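Local coordinates for protein intron-associated endonuclease 1 (Enterobacteria phage T4, PDB 1MK0) that probably cleaves DNA as a phage intron-encoded homing endonuclease, its catalytic domain belonging to the GIY-YIG family, at residues I5-N10 with S59-I64; V16-A21 with G88-D93. The protein carries 1 engineered substitution. All blocks are in the same frame, centred on the assembly; numbering follows the deposited sequence.

Overall arrangement
Interactions 1 and 2 sit on successive strands of one antiparallel sheet, their centres about 10 Å apart. Strand 4-10 is central: interaction 1 joins it to strand 56-63 along one edge, while strand 16-21 pairs with its other edge and carries interaction 2, with the loop 88-93, on its far edge. The direct seam runs from I8 N to Y17 O at 2.8 Å and from Y6 N to G19 O at 2.9 Å, both probable hydrogen bonds. It sets G4-I5-Y6, the GIY of the family signature, beside Y17-V18-G19, the counterpart here of its YIG. The nearest atoms of the Y6 and Y17 side chains lie about 3 Å from a bound citric acid molecule, probably from the crystallisation liquor but possibly marking a pocket.

Interaction 1 (I5-N10 with S59-I64); sequences IYQIKN and SILEEI
A classic beta bulge interrupts the antiparallel pairing of strand 4-10, the central strand of the sheet, with strand 56-63. Q7 and S59 form a regular hydrogen-bonded pair: Q7 N reaches S59 O at 3.0 Å, and S59 N returns a bond to Q7 O at 3.1 Å, each donor nearly along the C=O axis. Y6 and I60 follow as a non-hydrogen-bonded pair. Beyond them L61 and E62 together face I5, whose carbonyl oxygen is gripped twice, by L61 N at 2.8 Å and by E62 N at 3.1 Å, with both donors above the carbonyl plane. I5 N closes the pair through E62 O at 2.8 Å, this time within the plane of the carbonyl.

I5 and Y6 belong to the GIY half of the GIY-YIG signature, and they send their side chains to opposite faces. I5 is a branched aliphatic residue suited to burial: its CG2, anti to the backbone N, meets L61 CD1, and its CG1 meets I64 CD1, while W78 and the engineered A75 of helix 68-81 pack against it. L61 crosses Q7 at about a right angle, setting CD2 3.7 Å from Q7 CD, so the leucine branch lies against the flat amide carbon. Q7, extended beyond CG, also runs beside S59, whose OG lies close to it, 2.9 Å from Q7 OE1 and 3.1 Å from Q7 CG. The ring of Y6 leads away from S59-I64 towards helix 24-37; there its OH bonds to H31. The carboxylate of E62 turns to helix 68-81, where OE2 is held by R74 and W78.

Interaction 2 (V16-A21 with G88-D93); sequences VYVGSA and GYNIAD
A side-chain amide docks onto a sheet edge here, tying the loop after helix 68-81 to strand 16-21, an outermost strand of the sheet, in the buried interior of the domain. N90 serves V18 much as a neighbouring strand would. Its OD1 accepts V18 N at 2.8 Å in an almost straight bond of 178°, on a lone pair in the amide plane, while its ND2 gives to V18 O, also at 2.8 Å. An asparagine suits the place because one flat group offers both an acceptor and a donor; the two bonds fix its rotation, and S84 OG adds a further bond to OD1.

The residues gripped lie in Y17-V18-G19, the counterpart of the YIG half of the GIY-YIG signature. With CG anti to the backbone N (chi1 175°), Y17 turns one face of its ring to the amide of N90: the planes are nearly parallel, 9° apart, and ND2 stands 4.0 Å above that face, offset toward the rim. At the ring's edge Y89 O lies in plane, 3.7 Å from Y17 CD1, and Y89 CB touches the same CD1 at 3.8 Å. Toward the start of the strand, Y89 N bonds to V16 O at 2.9 Å, approaching from above the carbonyl plane. G88 passes this carbonyl closely, its CA 3.3 Å from V16 O, and the lack of a side chain leaves the room needed. The phenol of Y89 reaches back to strand 4-10, where its OH bonds to N10 ND2, whereas Y17 OH bonds to a bound citric acid molecule, probably from the crystallisation liquor, and its ring meets that of H31 at a steep angle.

Interaction 1 (I5-N10 with S59-I64)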
loop_
_atom_site.group_PDB
_atom_site.type_symbol
_atom_site.label_atom_id
_atom_site.label_comp_id
_atom_site.label_asym_id
_atom_site.label_seq_id
_atom_site.Cartn_x
_atom_site.Cartn_y
_atom_site.Cartn_z
ATOM N N ILE A 5 -0.530 -8.601 4.020
ATOM C CA ILE A 5 -0.517 -7.781 2.819
ATOM C C ILE A 5 -1.832 -7.024 2.729
ATOM O O ILE A 5 -2.897 -7.568 3.030
ATOM C CB ILE A 5 -0.364 -8.660 1.559
ATOM C CG1 ILE A 5 0.807 -9.634 1.735
ATOM C CG2 ILE A 5 -0.165 -7.780 0.331
ATOM C CD1 ILE A 5 2.140 -8.964 1.999
ATOM N N TYR A 6 -1.761 -5.768 2.306
ATOM C CA TYR A 6 -2.956 -4.947 2.197
ATOM C C TYR A 6 -2.963 -4.143 0.907
ATOM O O TYR A 6 -1.969 -4.088 0.186
ATOM C CB TYR A 6 -3.019 -3.982 3.384
ATOM C CG TYR A 6 -1.864 -3.003 3.405
ATOM C CD1 TYR A 6 -1.883 -1.852 2.612
ATOM C CD2 TYR A 6 -0.728 -3.257 4.168
ATOM C CE1 TYR A 6 -0.799 -0.987 2.576
ATOM C CE2 TYR A 6 0.364 -2.399 4.138
ATOM C CZ TYR A 6 0.322 -1.267 3.339
ATOM O OH TYR A 6 1.405 -0.434 3.292
ATOM N N GLN A 7 -4.101 -3.522 0.622
ATOM C CA GLN A 7 -4.221 -2.665 -0.544
ATOM C C GLN A 7 -4.867 -1.360 -0.094
ATOM O O GLN A 7 -5.681 -1.344 0.834
ATOM C CB GLN A 7 -5.085 -3.312 -1.638
ATOM C CG GLN A 7 -6.550 -3.509 -1.259
ATOM C CD GLN A 7 -7.407 -4.004 -2.417
ATOM O OE1 GLN A 7 -8.588 -4.308 -2.242
ATOM N NE2 GLN A 7 -6.819 -4.080 -3.603
ATOM N N ILE A 8 -4.459 -0.264 -0.724
ATOM C CA ILE A 8 -5.028 1.052 -0.458
ATOM C C ILE A 8 -5.595 1.404 -1.823
ATOM O O ILE A 8 -4.847 1.592 -2.779
ATOM C CB ILE A 8 -3.955 2.083 -0.046
ATOM C CG1 ILE A 8 -3.325 1.663 1.287
ATOM C CG2 ILE A 8 -4.588 3.473 0.080
ATOM C CD1 ILE A 8 -2.245 2.601 1.791
ATOM N N LYS A 9 -6.920 1.464 -1.921
ATOM C CA LYS A 9 -7.571 1.728 -3.198
ATOM C C LYS A 9 -8.239 3.091 -3.326
ATOM O O LYS A 9 -8.988 3.522 -2.449
ATOM C CB LYS A 9 -8.598 0.622 -3.475
ATOM C CG LYS A 9 -9.353 0.771 -4.789
ATOM C CD LYS A 9 -10.163 -0.483 -5.120
ATOM C CE LYS A 9 -11.209 -0.785 -4.060
ATOM N NZ LYS A 9 -12.048 -1.968 -4.416
ATOM N N ASN A 10 -7.954 3.765 -4.434
ATOM C CA ASN A 10 -8.540 5.069 -4.709
ATOM C C ASN A 10 -9.978 4.789 -5.151
ATOM O O ASN A 10 -10.198 4.096 -6.143
ATOM C CB ASN A 10 -7.760 5.752 -5.831
ATOM C CG ASN A 10 -8.228 7.168 -6.092
ATOM O OD1 ASN A 10 -9.426 7.439 -6.132
ATOM N ND2 ASN A 10 -7.282 8.077 -6.280
ATOM N N SER A 59 -7.960 -2.110 2.712
ATOM C CA SER A 59 -8.485 -3.443 2.983
ATOM C C SER A 59 -7.349 -4.454 3.044
ATOM O O SER A 59 -6.279 -4.239 2.478
ATOM C CB SER A 59 -9.505 -3.855 1.914
ATOM O OG SER A 59 -8.945 -3.850 0.618
ATOM N N ILE A 60 -7.583 -5.551 3.750
ATOM C CA ILE A 60 -6.582 -6.598 3.891
ATOM C C ILE A 60 -6.676 -7.562 2.719
ATOM O O ILE A 60 -7.769 -7.979 2.338
ATOM C CB ILE A 60 -6.800 -7.399 5.193
ATOM C CG1 ILE A 60 -6.610 -6.484 6.402
ATOM C CG2 ILE A 60 -5.848 -8.584 5.246
ATOM C CD1 ILE A 60 -6.999 -7.121 7.721
ATOM N N LEU A 61 -5.531 -7.900 2.137
ATOM C CA LEU A 61 -5.509 -8.852 1.036
ATOM C C LEU A 61 -5.233 -10.231 1.620
ATOM O O LEU A 61 -5.892 -11.208 1.269
ATOM C CB LEU A 61 -4.419 -8.489 0.022
ATOM C CG LEU A 61 -4.610 -7.201 -0.787
ATOM C CD1 LEU A 61 -3.421 -7.007 -1.706
ATOM C CD2 LEU A 61 -5.894 -7.271 -1.592
ATOM N N GLU A 62 -4.264 -10.293 2.527
ATOM C CA GLU A 62 -3.873 -11.543 3.172
ATOM C C GLU A 62 -3.309 -11.309 4.561
ATOM O O GLU A 62 -2.336 -10.571 4.708
ATOM C CB GLU A 62 -2.770 -12.229 2.369
ATOM C CG GLU A 62 -3.197 -13.274 1.392
ATOM C CD GLU A 62 -2.021 -13.755 0.576
ATOM O OE1 GLU A 62 -0.972 -14.085 1.173
ATOM O OE2 GLU A 62 -2.141 -13.795 -0.659
ATOM N N GLU A 63 -3.896 -11.940 5.575
ATOM C CA GLU A 63 -3.353 -11.814 6.922
ATOM C C GLU A 63 -2.365 -12.965 7.047
ATOM O O GLU A 63 -2.754 -14.132 6.995
ATOM C CB GLU A 63 -4.437 -11.949 8.000
ATOM C CG GLU A 63 -3.857 -11.852 9.413
ATOM C CD GLU A 63 -4.893 -11.957 10.521
ATOM O OE1 GLU A 63 -4.485 -11.996 11.702
ATOM O OE2 GLU A 63 -6.104 -11.997 10.222
ATOM N N ILE A 64 -1.086 -12.632 7.182
ATOM C CA ILE A 64 -0.028 -13.627 7.307
ATOM C C ILE A 64 1.054 -13.063 8.217
ATOM O O ILE A 64 1.118 -11.854 8.431
ATOM C CB ILE A 64 0.607 -13.974 5.930
ATOM C CG1 ILE A 64 1.166 -12.712 5.267
ATOM C CG2 ILE A 64 -0.421 -14.653 5.040
ATOM C CD1 ILE A 64 1.791 -12.963 3.909
#

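Interaction 2 (V16-A21 with G88-D93)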
loop_
_atom_site.group_PDB
_atom_site.type_symbol
_atom_site.label_atom_id
_atom_site.label_comp_id
_atom_site.label_asym_id
_atom_site.label_seq_id
_atom_site.Cartn_x
_atom_site.Cartn_y
_atom_site.Cartn_z
ATOM N N VAL A 16 -4.797 0.911 -7.101
ATOM C CA VAL A 16 -4.381 0.509 -5.762
ATOM C C VAL A 16 -2.888 0.568 -5.478
ATOM O O VAL A 16 -2.053 0.607 -6.382
ATOM C CB VAL A 16 -4.832 -0.938 -5.430
ATOM C CG1 VAL A 16 -6.315 -1.111 -5.709
ATOM C CG2 VAL A 16 -4.004 -1.935 -6.227
ATOM N N TYR A 17 -2.581 0.568 -4.187
ATOM C CA TYR A 17 -1.221 0.561 -3.677
ATOM C C TYR A 17 -1.188 -0.712 -2.835
ATOM O O TYR A 17 -2.032 -0.893 -1.957
ATOM C CB TYR A 17 -0.981 1.768 -2.769
ATOM C CG TYR A 17 0.378 1.782 -2.103
ATOM C CD1 TYR A 17 1.480 2.344 -2.741
ATOM C CD2 TYR A 17 0.560 1.233 -0.830
ATOM C CE1 TYR A 17 2.736 2.367 -2.129
ATOM C CE2 TYR A 17 1.817 1.248 -0.208
ATOM C CZ TYR A 17 2.896 1.820 -0.866
ATOM O OH TYR A 17 4.137 1.866 -0.265
ATOM N N VAL A 18 -0.240 -1.597 -3.116
ATOM C CA VAL A 18 -0.109 -2.839 -2.361
ATOM C C VAL A 18 1.059 -2.714 -1.391
ATOM O O VAL A 18 2.133 -2.255 -1.759
ATOM C CB VAL A 18 0.148 -4.041 -3.298
ATOM C CG1 VAL A 18 0.465 -5.288 -2.470
ATOM C CG2 VAL A 18 -1.074 -4.288 -4.179
ATOM N N GLY A 19 0.847 -3.119 -0.143
ATOM C CA GLY A 19 1.920 -3.033 0.832
ATOM C C GLY A 19 1.852 -4.143 1.861
ATOM O O GLY A 19 0.980 -5.001 1.798
ATOM N N SER A 20 2.787 -4.129 2.807
ATOM C CA SER A 20 2.823 -5.136 3.862
ATOM C C SER A 20 2.939 -4.422 5.202
ATOM O O SER A 20 3.507 -3.335 5.284
ATOM C CB SER A 20 4.010 -6.080 3.660
ATOM O OG SER A 20 5.240 -5.375 3.677
ATOM N N ALA A 21 2.405 -5.022 6.258
ATOM C CA ALA A 21 2.469 -4.373 7.559
ATOM C C ALA A 21 2.573 -5.322 8.735
ATOM O O ALA A 21 2.073 -6.451 8.691
ATOM C CB ALA A 21 1.251 -3.479 7.741
ATOM N N GLY A 88 -1.121 1.238 -10.935
ATOM C CA GLY A 88 -1.337 1.502 -9.526
ATOM C C GLY A 88 -0.372 2.515 -8.951
ATOM O O GLY A 88 0.262 3.273 -9.688
ATOM N N TYR A 89 -0.238 2.510 -7.628
ATOM C CA TYR A 89 0.631 3.466 -6.961
ATOM C C TYR A 89 1.990 2.943 -6.509
ATOM O O TYR A 89 2.782 3.702 -5.959
ATOM C CB TYR A 89 -0.109 4.077 -5.769
ATOM C CG TYR A 89 -1.376 4.794 -6.170
ATOM C CD1 TYR A 89 -2.627 4.275 -5.844
ATOM C CD2 TYR A 89 -1.325 5.975 -6.910
ATOM C CE1 TYR A 89 -3.795 4.912 -6.244
ATOM C CE2 TYR A 89 -2.490 6.621 -7.315
ATOM C CZ TYR A 89 -3.719 6.083 -6.979
ATOM O OH TYR A 89 -4.875 6.710 -7.381
ATOM N N ASN A 90 2.268 1.661 -6.725
ATOM C CA ASN A 90 3.566 1.121 -6.330
ATOM C C ASN A 90 4.621 1.567 -7.331
ATOM O O ASN A 90 4.386 1.535 -8.538
ATOM C CB ASN A 90 3.526 -0.406 -6.272
ATOM C CG ASN A 90 2.709 -0.914 -5.108
ATOM O OD1 ASN A 90 1.503 -1.132 -5.227
ATOM N ND2 ASN A 90 3.361 -1.090 -3.965
ATOM N N ILE A 91 5.781 1.985 -6.833
ATOM C CA ILE A 91 6.850 2.455 -7.713
ATOM C C ILE A 91 7.927 1.413 -7.983
ATOM O O ILE A 91 8.850 1.662 -8.755
ATOM C CB ILE A 91 7.553 3.723 -7.154
ATOM C CG1 ILE A 91 8.221 3.406 -5.816
ATOM C CG2 ILE A 91 6.548 4.857 -7.007
ATOM C CD1 ILE A 91 9.153 4.504 -5.326
ATOM N N ALA A 92 7.817 0.254 -7.347
ATOM C CA ALA A 92 8.791 -0.812 -7.538
ATOM C C ALA A 92 8.291 -2.073 -6.856
ATOM O O ALA A 92 7.223 -2.070 -6.250
ATOM C CB ALA A 92 10.136 -0.401 -6.954
ATOM N N ASP A 93 9.050 -3.157 -6.970
ATOM C CA ASP A 93 8.645 -4.388 -6.314
ATOM C C ASP A 93 8.745 -4.194 -4.809
ATOM O O ASP A 93 9.323 -3.215 -4.335
ATOM C CB ASP A 93 9.507 -5.569 -6.762
ATOM C CG ASP A 93 9.144 -6.050 -8.151
ATOM O OD1 ASP A 93 7.953 -5.946 -8.521
ATOM O OD2 ASP A 93 10.039 -6.545 -8.864
#